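Probable ribosomal RNA small subunit methyltransferase (Thermus thermophilus, PDB 3DMH) probably methylates the N2 atom of a guanosine in 16S ribosomal RNA, with S-adenosylmethionine as the methyl donor. Local coordinates at residues K40-F45 with L61-R66; E47-L52 with M67-L72. All blocks are in the same frame, centred on the assembly; numbering follows the deposited sequence.

From the N terminus, the chain leaves helix 33-41 through residues 40-45. It then enters strand 48-51, passes through a loop with a short 3-10 segment, and returns as strand 68-73. Contact 1 joins the link after the helix to that loop, closing a loop that contains strand 48-51. Contact 2 pairs the two strands and closes the loop between them, which carries residues 61-66. The segments alternate along the chain, so the two closures cross. Leu-63 packs on Val-69, Met-67 packs on Pro-44, and Glu-64 makes a salt bridge to Arg-71 of strand 68-73. Together they tie the link after helix 33-41 and the 61-66 loop to two neighbouring strands of the N-terminal sheet.

Contact 1 of 2, residues K40-F45 with L61-R66; sequences KTVEPF and LPLEGR
Arg-66 lays its side chain over the ring of Pro-44. Its CB begins the contact, 3.9 Å from Pro-44 CG. CG stands anti to the carbonyl carbon (chi1 -63°), and the chain then bends at chi2 and chi3. CD and NE stay within reach of the same Pro-44 CG. At CZ the gap narrows to 3.5 Å from Pro-44 CG, which sits over the centre of one guanidinium face. NH1 also meets Pro-44 CG. NH2 is instead nearest Pro-44 CD, at 3.5 Å. The flat cation therefore rests on an aliphatic ring. A water donates to Val-42 O, with 2.8 Å between the water oxygen and Val-42 O, and accepts a weak bond from Arg-66 NH2. Glu-43 OE1 is 4.6 Å from Arg-66 NH2, too far for a salt bridge but probably a mild electrostatic attraction.

The other touches are van der Waals contacts. Val-42 CG2 meets the Pro-62 ring, 3.7 Å from Pro-62 CG, and the side chains cross at about a right angle. The Leu-63 CD2 methyl sits against the Glu-43 to Pro-44 peptide, 3.5 Å from Pro-44 N.

The contact is structural packing, away from the cofactor and guanosine sites. It joins the extended link that follows helix 33-41 to the loop before strand 68-73. Leu-63 also packs on Leu-104 and Val-106 of strand 102-108, while Val-42 leans on Tyr-136 of strand 133-140.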
ATOM      1  N   LYS A  40      11.526   2.403 -21.339  1.00 24.21           N
ATOM      2  CA  LYS A  40      12.518   2.538 -22.418  1.00 24.24           C
ATOM      3  C   LYS A  40      13.039   1.218 -22.970  1.00 24.37           C
ATOM      4  O   LYS A  40      13.703   1.213 -24.006  1.00 24.37           O
ATOM      5  CB  LYS A  40      13.711   3.389 -21.959  1.00 24.63           C
ATOM      6  CG  LYS A  40      13.344   4.818 -21.696  1.00 26.75           C
ATOM      7  CD  LYS A  40      14.519   5.580 -21.156  1.00 29.60           C
ATOM      8  CE  LYS A  40      14.190   7.057 -21.059  1.00 31.66           C
ATOM      9  NZ  LYS A  40      15.445   7.857 -20.945  1.00 35.96           N
ATOM     10  N   THR A  41      12.733   0.113 -22.291  1.00 23.29           N
ATOM     11  CA  THR A  41      13.396  -1.180 -22.544  1.00 22.92           C
ATOM     12  C   THR A  41      12.456  -2.270 -23.058  1.00 22.71           C
ATOM     13  O   THR A  41      12.830  -3.053 -23.951  1.00 23.00           O
ATOM     14  CB  THR A  41      14.137  -1.682 -21.278  1.00 23.21           C
ATOM     15  OG1 THR A  41      15.029  -0.663 -20.810  1.00 22.96           O
ATOM     16  CG2 THR A  41      14.949  -2.954 -21.556  1.00 22.69           C
ATOM     17  N   VAL A  42      11.253  -2.344 -22.489  1.00 21.36           N
ATOM     18  CA  VAL A  42      10.390  -3.501 -22.773  1.00 21.60           C
ATOM     19  C   VAL A  42       9.978  -3.595 -24.249  1.00 21.73           C
ATOM     20  O   VAL A  42       9.598  -2.594 -24.872  1.00 21.86           O
ATOM     21  CB  VAL A  42       9.138  -3.525 -21.892  1.00 21.53           C
ATOM     22  CG1 VAL A  42       9.529  -3.648 -20.438  1.00 20.39           C
ATOM     23  CG2 VAL A  42       8.332  -2.268 -22.107  1.00 21.68           C
ATOM     24  N   GLU A  43      10.064  -4.815 -24.782  1.00 22.37           N
ATOM     25  CA  GLU A  43       9.680  -5.134 -26.156  1.00 22.66           C
ATOM     26  C   GLU A  43       8.724  -6.322 -26.126  1.00 21.81           C
ATOM     27  O   GLU A  43       8.851  -7.190 -25.261  1.00 21.37           O
ATOM     28  CB  GLU A  43      10.914  -5.555 -26.969  1.00 23.97           C
ATOM     29  CG  GLU A  43      12.113  -4.626 -26.853  1.00 28.79           C
ATOM     30  CD  GLU A  43      12.165  -3.603 -27.953  1.00 34.87           C
ATOM     31  OE1 GLU A  43      11.506  -3.822 -28.996  1.00 39.45           O
ATOM     32  OE2 GLU A  43      12.873  -2.584 -27.786  1.00 36.52           O
ATOM     33  N   PRO A  44       7.760  -6.370 -27.063  1.00 21.49           N
ATOM     34  CA  PRO A  44       6.865  -7.527 -27.120  1.00 20.45           C
ATOM     35  C   PRO A  44       7.589  -8.862 -27.290  1.00 20.46           C
ATOM     36  O   PRO A  44       8.620  -8.957 -27.987  1.00 20.31           O
ATOM     37  CB  PRO A  44       5.986  -7.242 -28.343  1.00 21.42           C
ATOM     38  CG  PRO A  44       6.006  -5.775 -28.479  1.00 22.11           C
ATOM     39  CD  PRO A  44       7.399  -5.349 -28.069  1.00 21.96           C
ATOM     40  N   PHE A  45       7.031  -9.882 -26.648  1.00 19.93           N
ATOM     41  CA  PHE A  45       7.480 -11.255 -26.818  1.00 19.85           C
ATOM     42  C   PHE A  45       6.268 -12.152 -26.639  1.00 20.04           C
ATOM     43  O   PHE A  45       5.665 -12.159 -25.578  1.00 19.73           O
ATOM     44  CB  PHE A  45       8.547 -11.611 -25.777  1.00 19.85           C
ATOM     45  CG  PHE A  45       9.018 -13.030 -25.867  1.00 19.46           C
ATOM     46  CD1 PHE A  45       9.945 -13.394 -26.835  1.00 19.96           C
ATOM     47  CD2 PHE A  45       8.518 -14.014 -25.014  1.00 20.19           C
ATOM     48  CE1 PHE A  45      10.386 -14.704 -26.943  1.00 18.67           C
ATOM     49  CE2 PHE A  45       8.953 -15.329 -25.122  1.00 19.87           C
ATOM     50  CZ  PHE A  45       9.890 -15.671 -26.074  1.00 18.24           C
ATOM     51  N   LEU A  61       3.772  -0.015 -20.528  1.00 19.58           N
ATOM     52  CA  LEU A  61       2.890   0.623 -21.533  1.00 20.21           C
ATOM     53  C   LEU A  61       3.268   0.342 -22.995  1.00 19.80           C
ATOM     54  O   LEU A  61       2.375   0.242 -23.842  1.00 20.14           O
ATOM     55  CB  LEU A  61       2.749   2.122 -21.299  1.00 20.52           C
ATOM     56  CG  LEU A  61       1.560   2.806 -21.994  1.00 21.77           C
ATOM     57  CD1 LEU A  61       0.221   2.229 -21.542  1.00 23.60           C
ATOM     58  CD2 LEU A  61       1.601   4.285 -21.670  1.00 23.88           C
ATOM     59  N   PRO A  62       4.574   0.224 -23.302  1.00 20.41           N
ATOM     60  CA  PRO A  62       4.928  -0.079 -24.707  1.00 21.03           C
ATOM     61  C   PRO A  62       4.314  -1.364 -25.259  1.00 21.14           C
ATOM     62  O   PRO A  62       4.213  -1.517 -26.484  1.00 22.32           O
ATOM     63  CB  PRO A  62       6.465  -0.165 -24.678  1.00 21.88           C
ATOM     64  CG  PRO A  62       6.847   0.758 -23.550  1.00 21.50           C
ATOM     65  CD  PRO A  62       5.784   0.478 -22.489  1.00 20.68           C
ATOM     66  N   LEU A  63       3.910  -2.290 -24.375  1.00 21.10           N
ATOM     67  CA  LEU A  63       3.317  -3.562 -24.799  1.00 21.49           C
ATOM     68  C   LEU A  63       1.836  -3.434 -25.166  1.00 22.05           C
ATOM     69  O   LEU A  63       1.297  -4.282 -25.864  1.00 22.84           O
ATOM     70  CB  LEU A  63       3.474  -4.619 -23.690  1.00 21.29           C
ATOM     71  CG  LEU A  63       4.898  -4.818 -23.157  1.00 21.58           C
ATOM     72  CD1 LEU A  63       4.899  -5.849 -22.025  1.00 23.25           C
ATOM     73  CD2 LEU A  63       5.898  -5.256 -24.259  1.00 21.65           C
ATOM     74  N   GLU A  64       1.197  -2.357 -24.690  1.00 22.52           N
ATOM     75  CA  GLU A  64      -0.241  -2.174 -24.896  1.00 23.75           C
ATOM     76  C   GLU A  64      -0.530  -2.001 -26.389  1.00 24.59           C
ATOM     77  O   GLU A  64       0.147  -1.259 -27.090  1.00 26.07           O
ATOM     78  CB  GLU A  64      -0.748  -0.984 -24.042  1.00 23.29           C
ATOM     79  CG  GLU A  64      -2.284  -0.741 -24.066  1.00 23.79           C
ATOM     80  CD  GLU A  64      -3.121  -1.770 -23.301  1.00 24.29           C
ATOM     81  OE1 GLU A  64      -2.585  -2.662 -22.574  1.00 23.42           O
ATOM     82  OE2 GLU A  64      -4.365  -1.678 -23.425  1.00 25.39           O
ATOM     83  N   GLY A  65      -1.496  -2.756 -26.894  1.00 26.35           N
ATOM     84  CA  GLY A  65      -1.812  -2.667 -28.319  1.00 25.96           C
ATOM     85  C   GLY A  65      -0.987  -3.566 -29.226  1.00 26.55           C
ATOM     86  O   GLY A  65      -1.363  -3.791 -30.380  1.00 26.42           O
ATOM     87  N   ARG A  66       0.138  -4.075 -28.720  1.00 26.40           N
ATOM     88  CA  ARG A  66       0.969  -5.045 -29.452  1.00 26.28           C
ATOM     89  C   ARG A  66       0.834  -6.474 -28.902  1.00 25.51           C
ATOM     90  O   ARG A  66       1.108  -7.460 -29.598  1.00 26.21           O
ATOM     91  CB  ARG A  66       2.426  -4.599 -29.417  1.00 26.85           C
ATOM     92  CG  ARG A  66       2.640  -3.256 -30.113  1.00 29.49           C
ATOM     93  CD  ARG A  66       3.786  -3.377 -31.098  1.00 32.32           C
ATOM     94  NE  ARG A  66       5.023  -2.872 -30.525  1.00 36.68           N
ATOM     95  CZ  ARG A  66       6.238  -3.227 -30.935  1.00 37.13           C
ATOM     96  NH1 ARG A  66       6.393  -4.121 -31.904  1.00 39.52           N
ATOM     97  NH2 ARG A  66       7.304  -2.700 -30.355  1.00 38.77           N
TER
HETATM   98  O   HOH W   1       8.770  -1.811 -27.472  1.00 39.54           O

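Contact 2 of 2, residues E47-L52 with M67-L72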
ATOM      1  N   GLU A  47       2.365 -13.469 -27.075  1.00 22.65           N
ATOM      2  CA  GLU A  47       1.041 -12.853 -27.213  1.00 23.15           C
ATOM      3  C   GLU A  47       0.458 -12.314 -25.916  1.00 22.31           C
ATOM      4  O   GLU A  47      -0.284 -11.345 -25.941  1.00 23.20           O
ATOM      5  CB  GLU A  47       0.043 -13.864 -27.783  1.00 24.11           C
ATOM      6  CG  GLU A  47       0.239 -14.180 -29.269  1.00 28.42           C
ATOM      7  CD  GLU A  47       1.502 -14.966 -29.550  1.00 34.56           C
ATOM      8  OE1 GLU A  47       1.846 -15.853 -28.734  1.00 36.99           O
ATOM      9  OE2 GLU A  47       2.153 -14.691 -30.588  1.00 37.57           O
ATOM     10  N   ARG A  48       0.789 -12.960 -24.802  1.00 21.69           N
ATOM     11  CA  ARG A  48       0.174 -12.646 -23.500  1.00 20.94           C
ATOM     12  C   ARG A  48       1.207 -12.167 -22.476  1.00 19.92           C
ATOM     13  O   ARG A  48       2.149 -12.886 -22.146  1.00 19.91           O
ATOM     14  CB  ARG A  48      -0.534 -13.877 -22.940  1.00 22.33           C
ATOM     15  CG  ARG A  48      -1.580 -14.481 -23.865  1.00 24.96           C
ATOM     16  CD  ARG A  48      -1.737 -15.979 -23.578  1.00 29.43           C
ATOM     17  NE  ARG A  48      -0.470 -16.706 -23.766  1.00 31.65           N
ATOM     18  CZ  ARG A  48      -0.235 -17.961 -23.387  1.00 34.02           C
ATOM     19  NH1 ARG A  48      -1.184 -18.696 -22.806  1.00 34.91           N
ATOM     20  NH2 ARG A  48       0.961 -18.488 -23.604  1.00 34.72           N
ATOM     21  N   ALA A  49       1.012 -10.953 -21.962  1.00 19.13           N
ATOM     22  CA  ALA A  49       1.916 -10.387 -20.960  1.00 18.60           C
ATOM     23  C   ALA A  49       1.210 -10.154 -19.633  1.00 18.27           C
ATOM     24  O   ALA A  49      -0.000  -9.892 -19.605  1.00 19.44           O
ATOM     25  CB  ALA A  49       2.514  -9.056 -21.445  1.00 19.22           C
ATOM     26  N   LEU A  50       1.984 -10.202 -18.555  1.00 17.84           N
ATOM     27  CA  LEU A  50       1.471  -9.909 -17.217  1.00 17.60           C
ATOM     28  C   LEU A  50       2.403  -8.903 -16.538  1.00 18.10           C
ATOM     29  O   LEU A  50       3.601  -9.144 -16.440  1.00 17.86           O
ATOM     30  CB  LEU A  50       1.411 -11.206 -16.395  1.00 18.26           C
ATOM     31  CG  LEU A  50       0.847 -11.121 -14.966  1.00 17.42           C
ATOM     32  CD1 LEU A  50      -0.611 -10.747 -14.973  1.00 21.12           C
ATOM     33  CD2 LEU A  50       1.076 -12.466 -14.221  1.00 18.93           C
ATOM     34  N   ASP A  51       1.853  -7.789 -16.047  1.00 17.66           N
ATOM     35  CA  ASP A  51       2.627  -6.837 -15.230  1.00 17.99           C
ATOM     36  C   ASP A  51       2.263  -7.053 -13.765  1.00 18.50           C
ATOM     37  O   ASP A  51       1.101  -6.895 -13.395  1.00 17.95           O
ATOM     38  CB  ASP A  51       2.281  -5.401 -15.648  1.00 18.01           C
ATOM     39  CG  ASP A  51       3.173  -4.366 -15.012  1.00 19.41           C
ATOM     40  OD1 ASP A  51       3.732  -4.584 -13.919  1.00 18.46           O
ATOM     41  OD2 ASP A  51       3.256  -3.264 -15.609  1.00 20.23           O
ATOM     42  N   LEU A  52       3.248  -7.433 -12.948  1.00 18.49           N
ATOM     43  CA  LEU A  52       3.002  -7.785 -11.539  1.00 19.66           C
ATOM     44  C   LEU A  52       3.133  -6.625 -10.558  1.00 20.87           C
ATOM     45  O   LEU A  52       2.922  -6.809  -9.357  1.00 22.04           O
ATOM     46  CB  LEU A  52       3.933  -8.937 -11.101  1.00 19.76           C
ATOM     47  CG  LEU A  52       3.591 -10.279 -11.724  1.00 20.83           C
ATOM     48  CD1 LEU A  52       4.650 -11.305 -11.290  1.00 22.53           C
ATOM     49  CD2 LEU A  52       2.203 -10.740 -11.305  1.00 23.57           C
ATOM     50  N   MET A  67       0.407  -6.563 -27.648  1.00 24.70           N
ATOM     51  CA  MET A  67       0.252  -7.809 -26.907  1.00 23.67           C
ATOM     52  C   MET A  67      -1.021  -7.670 -26.104  1.00 23.88           C
ATOM     53  O   MET A  67      -1.466  -6.542 -25.864  1.00 24.32           O
ATOM     54  CB  MET A  67       1.380  -7.953 -25.868  1.00 24.06           C
ATOM     55  CG  MET A  67       2.717  -8.226 -26.457  1.00 25.43           C
ATOM     56  SD  MET A  67       3.842  -8.708 -25.161  1.00 19.27           S
ATOM     57  CE  MET A  67       3.221 -10.351 -24.796  1.00 21.95           C
ATOM     58  N   ALA A  68      -1.579  -8.789 -25.654  1.00 23.74           N
ATOM     59  CA  ALA A  68      -2.594  -8.735 -24.600  1.00 23.50           C
ATOM     60  C   ALA A  68      -1.842  -8.536 -23.295  1.00 24.11           C
ATOM     61  O   ALA A  68      -0.932  -9.299 -22.985  1.00 25.56           O
ATOM     62  CB  ALA A  68      -3.397 -10.016 -24.557  1.00 24.13           C
ATOM     63  N   VAL A  69      -2.190  -7.498 -22.553  1.00 22.97           N
ATOM     64  CA  VAL A  69      -1.490  -7.225 -21.297  1.00 22.03           C
ATOM     65  C   VAL A  69      -2.458  -7.235 -20.119  1.00 22.06           C
ATOM     66  O   VAL A  69      -3.437  -6.476 -20.100  1.00 23.36           O
ATOM     67  CB  VAL A  69      -0.774  -5.865 -21.326  1.00 22.25           C
ATOM     68  CG1 VAL A  69      -0.005  -5.616 -20.029  1.00 22.54           C
ATOM     69  CG2 VAL A  69       0.159  -5.765 -22.545  1.00 22.39           C
ATOM     70  N   GLU A  70      -2.169  -8.086 -19.142  1.00 20.41           N
ATOM     71  CA  GLU A  70      -2.921  -8.100 -17.886  1.00 20.58           C
ATOM     72  C   GLU A  70      -2.025  -7.475 -16.816  1.00 20.12           C
ATOM     73  O   GLU A  70      -0.796  -7.503 -16.920  1.00 20.10           O
ATOM     74  CB  GLU A  70      -3.304  -9.538 -17.532  1.00 21.71           C
ATOM     75  CG  GLU A  70      -4.053  -9.718 -16.200  1.00 25.01           C
ATOM     76  CD  GLU A  70      -5.391  -8.995 -16.153  1.00 29.03           C
ATOM     77  OE1 GLU A  70      -6.421  -9.695 -16.318  1.00 34.07           O
ATOM     78  OE2 GLU A  70      -5.427  -7.755 -15.960  1.00 25.48           O
ATOM     79  N   ARG A  71      -2.640  -6.880 -15.803  1.00 18.92           N
ATOM     80  CA  ARG A  71      -1.896  -6.161 -14.755  1.00 18.05           C
ATOM     81  C   ARG A  71      -2.505  -6.531 -13.431  1.00 18.56           C
ATOM     82  O   ARG A  71      -3.724  -6.447 -13.294  1.00 18.91           O
ATOM     83  CB  ARG A  71      -2.020  -4.648 -14.958  1.00 18.11           C
ATOM     84  CG  ARG A  71      -1.510  -4.169 -16.308  1.00 19.10           C
ATOM     85  CD  ARG A  71      -1.926  -2.701 -16.556  1.00 18.33           C
ATOM     86  NE  ARG A  71      -1.363  -2.283 -17.847  1.00 19.13           N
ATOM     87  CZ  ARG A  71      -1.884  -2.602 -19.031  1.00 18.13           C
ATOM     88  NH1 ARG A  71      -3.035  -3.291 -19.137  1.00 18.97           N
ATOM     89  NH2 ARG A  71      -1.255  -2.221 -20.130  1.00 19.12           N
ATOM     90  N   LEU A  72      -1.675  -6.944 -12.477  1.00 17.10           N
ATOM     91  CA  LEU A  72      -2.174  -7.231 -11.117  1.00 16.96           C
ATOM     92  C   LEU A  72      -1.654  -6.161 -10.181  1.00 17.66           C
ATOM     93  O   LEU A  72      -0.440  -6.005 -10.045  1.00 18.62           O
ATOM     94  CB  LEU A  72      -1.701  -8.626 -10.648  1.00 17.24           C
ATOM     95  CG  LEU A  72      -2.062  -9.779 -11.605  1.00 17.05           C
ATOM     96  CD1 LEU A  72      -1.715 -11.088 -10.910  1.00 17.65           C
ATOM     97  CD2 LEU A  72      -3.513  -9.798 -12.038  1.00 18.51           C
TER
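Residues 48-51 and 68-71 pair as adjacent parallel strands of the N-terminal sheet. Its strand order, 3-2-1-4-5-7-6, is that of the class I (Rossmann-like) methyltransferase fold. Five backbone bonds join the segments. Ala-68 N donates to Glu-47 O, and the bond is the most bent of the five, with 151° at the hydrogen. Ala-49 uses both its polar backbone atoms here: its N is 2.7 Å from Ala-68 O, and its O accepts from Glu-70 N at 2.9 Å. Asp-51 does likewise, its N 2.8 Å from Glu-70 O and its O 2.9 Å from Leu-72 N. Arg-48, Leu-50 and Leu-52 turn their backbone bonds the other way, to strand 102-108. Strand 48-51 is thus held along both edges.

Salt bridges hold Arg-48 to Asp-103, Arg-71 to Glu-64 and Glu-70 OE1 to Arg-90 NE. Asp-51 OD2 bonds to Ser-60 OG and its OD1 to Asn-53 N.

Apolar side chains pack on the sheet faces. Met-67 bends at chi3 (72°), which lays CE against the Arg-48 to Ala-49 peptide, 3.6 Å from Arg-48 C, and beside Ala-49 CB. Leu-50 CD1 rests on Leu-72 CG. The pair builds part of the N-terminal sheet, away from the cofactor and guanosine sites. Glu-70 OE2 turns back on its own strand and accepts from Arg-71 N at 2.9 Å through its anti lone pair.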